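Local coordinates for protein tyrosine phosphatase PRL-1 (Leishmania major, PDB 3S4O), which dephosphorylates protein phosphotyrosine and may act as a virulence factor that supports survival of the parasite inside host macrophages, at residues L26-P31 / P37-E42; V52-P57 / P124-L129; A99-Q102 / S106-P109. All coordinates share one frame; numbering follows the deposited sequence. Where two conformers were deposited one is given.

Interaction 1. Residues L26-P31 / P37-E42; sequences LILDAP and PTYIKE
With CG anti to the backbone N (chi1 -173°) and the ring turned across the bond that carries it, Tyr39 reaches from the helix 37-42 to the chain at Leu28-Pro31 and lays one ring face under Pro31. Pro31 CB stands over the middle of this face, 3.5 Å from the centroid of the Tyr39 ring and only 12° off the ring normal, a CH-pi contact. The rest of the pyrrolidine follows the ring toward its phenol end, with Pro31 CD 3.7 Å from Tyr39 CZ. At that end the hydroxyl donates a hydrogen bond to the backbone carbonyl of Asp29, Tyr39 OH to Asp29 O 2.7 Å, with a C=O...donor angle of 164°. This acceptor lies at the ring edge, near its plane, and together with the proline over the face it should limit the rotation of the ring. In the alpha/beta fold of the cysteine-based phosphatases, the contact ties the chain leaving strand 21-28 to the following helix 36-44. Leu28 CB also lies 3.7 Å from Tyr39 OH. The carboxylate of Asp29 leads away from the helix and makes a weak, long ion pair with Arg150, while His115 of strand 111-115 also touches Pro31 and Tyr39.

Interaction 2. Residues V52-P57 / P124-L129; sequences VRVCGP and PILVAL
Val52, near the end of strand 48-53, begins the contact by directing its CB at the helix 124-129, where its CG1 comes within 4.3 Å of Leu126 CD1. Its backbone is meanwhile hydrogen-bonded to Gly113 and His115 of the neighbouring parallel strand, which sets Val52 within the sheet. Arg53, next in the strand, belongs to the other side of the sheet: its guanidinium is hydrogen-bonded to Ser73 and to the backbone of Tyr59, with a cation-pi contact to the Tyr59 ring. Val54 returns to the helix side just as the strand ends. Its CG1 is anti to the carbonyl carbon (chi1 -67°) and lies 3.9 Å from Leu126 CD1, the two side chains lying alongside and running opposite ways. One methyl of Leu126 thus serves both valines. Cys55 follows, facing the catalytic loop; it is the residue known to form a disulfide with Cys116, the predicted phosphocysteine nucleophile, a pairing consistent with reversible oxidative control as in other PRL phosphatases. In this fold the helix 122-133 follows the phosphate-binding P-loop and packs on one face of the central sheet, and Val54 also lies close to Cys116 and Arg122. Between the two segments there is no hydrogen bond, and the three touching side chains are buried hydrocarbon: the end of the strand and the start of its loop are held to the helix by dispersion and exclusion of water, without directional bonds.

Interaction 3. Residues A99-Q102 / S106-P109; sequences ARQQ and SVPP
Val107 and Arg100 meet where the end of helix 84-103 is followed by the loop that leads into strand 111-115 of the phosphatase's central sheet, a helix-to-strand connection folding back on the helix it has just left. The apolar part centres on Val107, whose CB points to the helix. Its CG1 lies over one face of the Arg100 guanidinium, 3.6 Å from the guanidinium plane and displaced from its centre, with Arg100 CZ 3.7 Å from Val107 CG1. The arginine chain is bent at chi3 (67°), and the two side chains cross at about a right angle. Gln101 CG also approaches the methyl, 4.2 Å from Val107 CG1.

Polar groups find their partners elsewhere. Arg100 NH2 forms a salt bridge with Glu97 of the same helix, which would hold the guanidinium in position for the valine, and a buffer molecule, probably from the crystallisation liquor, lies beside this arginine. Gln101 NE2 is hydrogen-bonded to the backbone O of Leu22, joining the helix end to strand 21-28. The remaining touches are van der Waals approaches to the proline run: the amide oxygen Gln101 OE1 is 4.0 Å from Pro109 CA.

In the fold
Interactions 1 and 2 lie 14 Å apart between centres and reach the same sheet. They touch through Ile27, whose CG1 is 4.1 Å from Val127 CG2 and whose CD1 is 4.1 Å from Pro124 CA, so strand 21-28 and helix 122-133 share one core. Both lie near the catalytic site: the side chain of Val54 is about 5 Å, and that of Asp29 about 8 Å, from the bound thiosulfate. Interaction 3 is remote, its centre 24 Å from that of interaction 1 and 23 Å from that of interaction 2, and away from the annotated sites. Along the chain, however, it is nested inside the loop that interaction 2 closes.

Interaction 1. Residues L26-P31 / P37-E42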
loop_
_atom_site.group_PDB
_atom_site.type_symbol
_atom_site.label_atom_id
_atom_site.label_comp_id
_atom_site.label_asym_id
_atom_site.label_seq_id
_atom_site.Cartn_x
_atom_site.Cartn_y
_atom_site.Cartn_z
ATOM N N LEU A 26 0.359 2.809 -4.559
ATOM C CA LEU A 26 1.504 3.683 -4.696
ATOM C C LEU A 26 2.460 3.429 -3.555
ATOM O O LEU A 26 2.113 3.677 -2.403
ATOM C CB LEU A 26 1.078 5.144 -4.634
ATOM C CG LEU A 26 0.742 5.880 -5.914
ATOM C CD1 LEU A 26 0.302 7.296 -5.525
ATOM C CD2 LEU A 26 1.953 5.930 -6.867
ATOM N N ILE A 27 3.646 2.919 -3.867
ATOM C CA ILE A 27 4.733 2.854 -2.909
ATOM C C ILE A 27 5.487 4.188 -2.966
ATOM O O ILE A 27 6.028 4.568 -3.995
ATOM C CB ILE A 27 5.724 1.706 -3.179
ATOM C CG1 ILE A 27 5.014 0.341 -3.184
ATOM C CG2 ILE A 27 6.808 1.694 -2.070
ATOM C CD1 ILE A 27 5.851 -0.783 -3.743
ATOM N N LEU A 28 5.500 4.894 -1.843
ATOM C CA LEU A 28 6.004 6.266 -1.784
ATOM C C LEU A 28 7.125 6.416 -0.788
ATOM O O LEU A 28 7.241 5.632 0.144
ATOM C CB LEU A 28 4.894 7.247 -1.366
ATOM C CG LEU A 28 3.594 7.319 -2.177
ATOM C CD1 LEU A 28 2.394 7.663 -1.250
ATOM C CD2 LEU A 28 3.714 8.355 -3.290
ATOM N N ASP A 29 7.921 7.460 -0.977
ATOM C CA ASP A 29 8.801 7.957 0.072
ATOM C C ASP A 29 7.999 8.733 1.115
ATOM O O ASP A 29 6.927 9.269 0.830
ATOM C CB ASP A 29 9.891 8.869 -0.499
ATOM C CG ASP A 29 11.042 8.090 -1.109
ATOM O OD1 ASP A 29 11.085 6.848 -0.930
ATOM O OD2 ASP A 29 11.913 8.719 -1.754
ATOM N N ALA A 30 8.533 8.771 2.323
ATOM C CA ALA A 30 7.985 9.594 3.382
ATOM C C ALA A 30 8.208 11.061 3.031
ATOM O O ALA A 30 9.213 11.405 2.405
ATOM C CB ALA A 30 8.658 9.270 4.713
ATOM N N PRO A 31 7.286 11.927 3.433
ATOM C CA PRO A 31 7.478 13.354 3.226
ATOM C C PRO A 31 8.368 13.970 4.288
ATOM O O PRO A 31 8.407 13.487 5.423
ATOM C CB PRO A 31 6.071 13.910 3.378
ATOM C CG PRO A 31 5.431 13.015 4.334
ATOM C CD PRO A 31 5.966 11.648 4.018
ATOM N N PRO A 37 3.154 20.206 2.232
ATOM C CA PRO A 37 2.067 20.740 1.403
ATOM C C PRO A 37 2.173 20.326 -0.065
ATOM O O PRO A 37 1.168 19.958 -0.678
ATOM C CB PRO A 37 2.242 22.251 1.533
ATOM C CG PRO A 37 2.892 22.437 2.841
ATOM C CD PRO A 37 3.824 21.278 2.987
ATOM N N THR A 38 3.383 20.399 -0.616
ATOM C CA THR A 38 3.641 19.936 -1.988
ATOM C C THR A 38 3.312 18.455 -2.128
ATOM O O THR A 38 2.716 18.014 -3.111
ATOM C CB THR A 38 5.113 20.126 -2.395
ATOM O OG1 THR A 38 5.467 21.505 -2.254
ATOM C CG2 THR A 38 5.337 19.693 -3.846
ATOM N N TYR A 39 3.718 17.700 -1.119
ATOM C CA TYR A 39 3.524 16.260 -1.069
ATOM C C TYR A 39 2.035 15.902 -1.050
ATOM O O TYR A 39 1.576 15.038 -1.789
ATOM C CB TYR A 39 4.219 15.732 0.183
ATOM C CG TYR A 39 4.268 14.230 0.331
ATOM C CD1 TYR A 39 3.228 13.546 0.938
ATOM C CD2 TYR A 39 5.382 13.503 -0.079
ATOM C CE1 TYR A 39 3.270 12.182 1.116
ATOM C CE2 TYR A 39 5.440 12.133 0.092
ATOM C CZ TYR A 39 4.375 11.477 0.688
ATOM O OH TYR A 39 4.388 10.114 0.865
ATOM N N ILE A 40 1.283 16.587 -0.200
ATOM C CA ILE A 40 -0.160 16.380 -0.134
ATOM C C ILE A 40 -0.819 16.684 -1.483
ATOM O O ILE A 40 -1.695 15.944 -1.932
ATOM C CB ILE A 40 -0.823 17.256 0.919
ATOM C CG1 ILE A 40 -0.514 16.744 2.320
ATOM C CG2 ILE A 40 -2.335 17.269 0.692
ATOM C CD1 ILE A 40 -0.602 17.825 3.372
ATOM N N LYS A 41 -0.398 17.778 -2.115
ATOM C CA LYS A 41 -0.905 18.141 -3.447
ATOM C C LYS A 41 -0.669 17.002 -4.438
ATOM O O LYS A 41 -1.551 16.650 -5.219
ATOM C CB LYS A 41 -0.250 19.427 -3.970
ATOM C CG LYS A 41 -1.188 20.630 -3.964
ATOM C CD LYS A 41 -0.686 21.784 -4.831
ATOM C CE LYS A 41 -1.629 22.995 -4.726
ATOM N NZ LYS A 41 -0.951 24.297 -5.023
ATOM N N GLU A 42 0.531 16.432 -4.386
ATOM C CA GLU A 42 0.920 15.359 -5.307
ATOM C C GLU A 42 0.123 14.074 -5.037
ATOM O O GLU A 42 -0.149 13.306 -5.951
ATOM C CB GLU A 42 2.438 15.086 -5.249
ATOM C CG GLU A 42 3.330 16.140 -5.966
ATOM C CD GLU A 42 2.882 16.461 -7.399
ATOM O OE1 GLU A 42 3.231 15.695 -8.325
ATOM O OE2 GLU A 42 2.177 17.481 -7.598
#

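Interaction 2. Residues V52-P57 / P124-L129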
loop_
_atom_site.group_PDB
_atom_site.type_symbol
_atom_site.label_atom_id
_atom_site.label_comp_id
_atom_site.label_asym_id
_atom_site.label_seq_id
_atom_site.Cartn_x
_atom_site.Cartn_y
_atom_site.Cartn_z
ATOM N N VAL A 52 -1.177 5.079 4.114
ATOM C CA VAL A 52 -0.765 4.177 5.187
ATOM C C VAL A 52 0.704 4.409 5.493
ATOM O O VAL A 52 1.573 4.276 4.619
ATOM C CB VAL A 52 -1.000 2.695 4.807
ATOM C CG1 VAL A 52 -0.582 1.748 5.947
ATOM C CG2 VAL A 52 -2.457 2.469 4.448
ATOM N N ARG A 53 0.991 4.800 6.722
ATOM C CA ARG A 53 2.388 4.892 7.126
ATOM C C ARG A 53 2.725 3.759 8.069
ATOM O O ARG A 53 2.068 3.564 9.091
ATOM C CB ARG A 53 2.764 6.253 7.708
ATOM C CG ARG A 53 1.965 6.717 8.868
ATOM C CD ARG A 53 2.183 8.215 9.073
ATOM N NE ARG A 53 1.664 8.653 10.361
ATOM C CZ ARG A 53 1.999 9.783 10.975
ATOM N NH1 ARG A 53 2.869 10.626 10.429
ATOM N NH2 ARG A 53 1.455 10.063 12.150
ATOM N N VAL A 54 3.752 3.007 7.694
ATOM C CA VAL A 54 4.151 1.827 8.438
ATOM C C VAL A 54 5.449 2.061 9.225
ATOM O O VAL A 54 5.998 1.116 9.777
ATOM C CB VAL A 54 4.259 0.584 7.514
ATOM C CG1 VAL A 54 2.880 0.190 6.989
ATOM C CG2 VAL A 54 5.191 0.834 6.347
ATOM N N CYS A 55 5.880 3.327 9.312
ATOM C CA CYS A 55 7.115 3.725 10.010
ATOM C C CYS A 55 6.730 4.547 11.220
ATOM O O CYS A 55 5.557 4.868 11.402
ATOM C CB CYS A 55 8.004 4.610 9.119
ATOM S SG CYS A 55 7.178 6.148 8.540
ATOM N N GLY A 56 7.713 4.918 12.038
ATOM C CA GLY A 56 7.452 5.779 13.188
ATOM C C GLY A 56 7.212 7.204 12.690
ATOM O O GLY A 56 7.939 7.663 11.796
ATOM N N PRO A 57 6.190 7.899 13.223
ATOM C CA PRO A 57 5.827 9.234 12.711
ATOM C C PRO A 57 7.042 10.132 12.535
ATOM O O PRO A 57 7.897 10.204 13.414
ATOM C CB PRO A 57 4.906 9.808 13.794
ATOM C CG PRO A 57 4.763 8.739 14.836
ATOM C CD PRO A 57 5.888 7.792 14.660
ATOM N N PRO A 124 6.542 -2.236 0.632
ATOM C CA PRO A 124 6.311 -3.217 -0.423
ATOM C C PRO A 124 5.688 -4.519 0.034
ATOM O O PRO A 124 4.972 -5.155 -0.747
ATOM C CB PRO A 124 7.718 -3.518 -0.957
ATOM C CG PRO A 124 8.506 -2.369 -0.635
ATOM C CD PRO A 124 7.939 -1.767 0.620
ATOM N N ILE A 125 5.966 -4.959 1.259
ATOM C CA ILE A 125 5.439 -6.254 1.648
ATOM C C ILE A 125 3.938 -6.204 1.878
ATOM O O ILE A 125 3.272 -7.192 1.642
ATOM C CB ILE A 125 6.197 -6.939 2.799
ATOM C CG1 ILE A 125 6.128 -8.459 2.546
ATOM C CG2 ILE A 125 5.645 -6.532 4.160
ATOM C CD1 ILE A 125 6.685 -9.298 3.610
ATOM N N LEU A 126 3.398 -5.054 2.276
ATOM C CA LEU A 126 1.938 -4.876 2.371
ATOM C C LEU A 126 1.303 -4.955 1.002
ATOM O O LEU A 126 0.222 -5.528 0.824
ATOM C CB LEU A 126 1.574 -3.525 2.994
ATOM C CG LEU A 126 1.513 -3.469 4.529
ATOM C CD1 LEU A 126 0.637 -2.293 4.930
ATOM C CD2 LEU A 126 0.994 -4.763 5.179
ATOM N N VAL A 127 1.965 -4.350 0.027
ATOM C CA VAL A 127 1.463 -4.358 -1.345
ATOM C C VAL A 127 1.515 -5.773 -1.896
ATOM O O VAL A 127 0.550 -6.250 -2.488
ATOM C CB VAL A 127 2.241 -3.386 -2.231
ATOM C CG1 VAL A 127 1.881 -3.577 -3.689
ATOM C CG2 VAL A 127 1.958 -1.967 -1.782
ATOM N N ALA A 128 2.631 -6.452 -1.656
ATOM C CA ALA A 128 2.808 -7.833 -2.082
ATOM C C ALA A 128 1.662 -8.683 -1.549
ATOM O O ALA A 128 1.071 -9.480 -2.263
ATOM C CB ALA A 128 4.138 -8.369 -1.588
ATOM N N LEU A 129 1.347 -8.490 -0.281
ATOM C CA LEU A 129 0.294 -9.251 0.362
ATOM C C LEU A 129 -1.069 -9.005 -0.271
ATOM O O LEU A 129 -1.865 -9.936 -0.383
ATOM C CB LEU A 129 0.206 -8.879 1.829
ATOM C CG LEU A 129 -0.975 -9.551 2.550
ATOM C CD1 LEU A 129 -0.610 -10.943 3.027
ATOM C CD2 LEU A 129 -1.480 -8.689 3.666
#

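Interaction 3. Residues A99-Q102 / S106-P109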
loop_
_atom_site.group_PDB
_atom_site.type_symbol
_atom_site.label_atom_id
_atom_site.label_comp_id
_atom_site.label_asym_id
_atom_site.label_seq_id
_atom_site.Cartn_x
_atom_site.Cartn_y
_atom_site.Cartn_z
ATOM N N ALA A 99 -15.828 -3.571 -1.046
ATOM C CA ALA A 99 -17.286 -3.502 -0.900
ATOM C C ALA A 99 -17.822 -2.152 -1.372
ATOM O O ALA A 99 -18.929 -2.077 -1.893
ATOM C CB ALA A 99 -17.701 -3.768 0.554
ATOM N N ARG A 100 -17.039 -1.091 -1.180
ATOM C CA ARG A 100 -17.440 0.256 -1.614
ATOM C C ARG A 100 -17.683 0.284 -3.128
ATOM O O ARG A 100 -18.653 0.883 -3.596
ATOM C CB ARG A 100 -16.392 1.308 -1.234
ATOM C CG ARG A 100 -16.882 2.747 -1.378
ATOM C CD ARG A 100 -15.930 3.769 -0.751
ATOM N NE ARG A 100 -14.649 3.858 -1.452
ATOM C CZ ARG A 100 -14.233 4.872 -2.216
ATOM N NH1 ARG A 100 -14.980 5.943 -2.415
ATOM N NH2 ARG A 100 -13.027 4.808 -2.785
ATOM N N GLN A 101 -16.804 -0.387 -3.864
ATOM C CA GLN A 101 -16.855 -0.433 -5.328
ATOM C C GLN A 101 -18.012 -1.276 -5.819
ATOM O O GLN A 101 -18.693 -0.906 -6.774
ATOM C CB GLN A 101 -15.562 -1.023 -5.910
ATOM C CG GLN A 101 -14.372 -0.081 -5.939
ATOM C CD GLN A 101 -13.104 -0.778 -6.408
ATOM O OE1 GLN A 101 -12.970 -1.124 -7.584
ATOM N NE2 GLN A 101 -12.176 -1.007 -5.487
ATOM N N GLN A 102 -18.207 -2.423 -5.173
ATOM C CA GLN A 102 -19.272 -3.371 -5.540
ATOM C C GLN A 102 -20.644 -2.759 -5.281
ATOM O O GLN A 102 -21.558 -2.916 -6.070
ATOM C CB GLN A 102 -19.141 -4.679 -4.743
ATOM C CG GLN A 102 -18.112 -5.683 -5.308
ATOM C CD GLN A 102 -17.446 -6.556 -4.234
ATOM O OE1 GLN A 102 -17.862 -6.571 -3.070
ATOM N NE2 GLN A 102 -16.402 -7.290 -4.632
ATOM N N SER A 106 -20.362 3.815 -9.539
ATOM C CA SER A 106 -19.808 5.149 -9.790
ATOM C C SER A 106 -18.459 5.400 -9.121
ATOM O O SER A 106 -17.876 6.471 -9.290
ATOM C CB SER A 106 -20.787 6.229 -9.313
ATOM O OG SER A 106 -20.384 6.743 -8.059
ATOM N N VAL A 107 -17.983 4.440 -8.334
ATOM C CA VAL A 107 -16.679 4.545 -7.691
ATOM C C VAL A 107 -15.595 3.848 -8.537
ATOM O O VAL A 107 -15.651 2.632 -8.752
ATOM C CB VAL A 107 -16.697 3.915 -6.279
ATOM C CG1 VAL A 107 -15.315 3.993 -5.640
ATOM C CG2 VAL A 107 -17.715 4.604 -5.386
ATOM N N PRO A 108 -14.602 4.599 -9.017
ATOM C CA PRO A 108 -13.503 3.977 -9.755
ATOM C C PRO A 108 -12.502 3.366 -8.784
ATOM O O PRO A 108 -12.610 3.610 -7.583
ATOM C CB PRO A 108 -12.889 5.149 -10.510
ATOM C CG PRO A 108 -13.112 6.315 -9.618
ATOM C CD PRO A 108 -14.367 6.041 -8.825
ATOM N N PRO A 109 -11.547 2.578 -9.288
ATOM C CA PRO A 109 -10.564 1.935 -8.411
ATOM C C PRO A 109 -9.774 2.944 -7.577
ATOM O O PRO A 109 -9.176 3.862 -8.120
ATOM C CB PRO A 109 -9.652 1.189 -9.391
ATOM C CG PRO A 109 -10.535 0.907 -10.582
ATOM C CD PRO A 109 -11.448 2.086 -10.683
#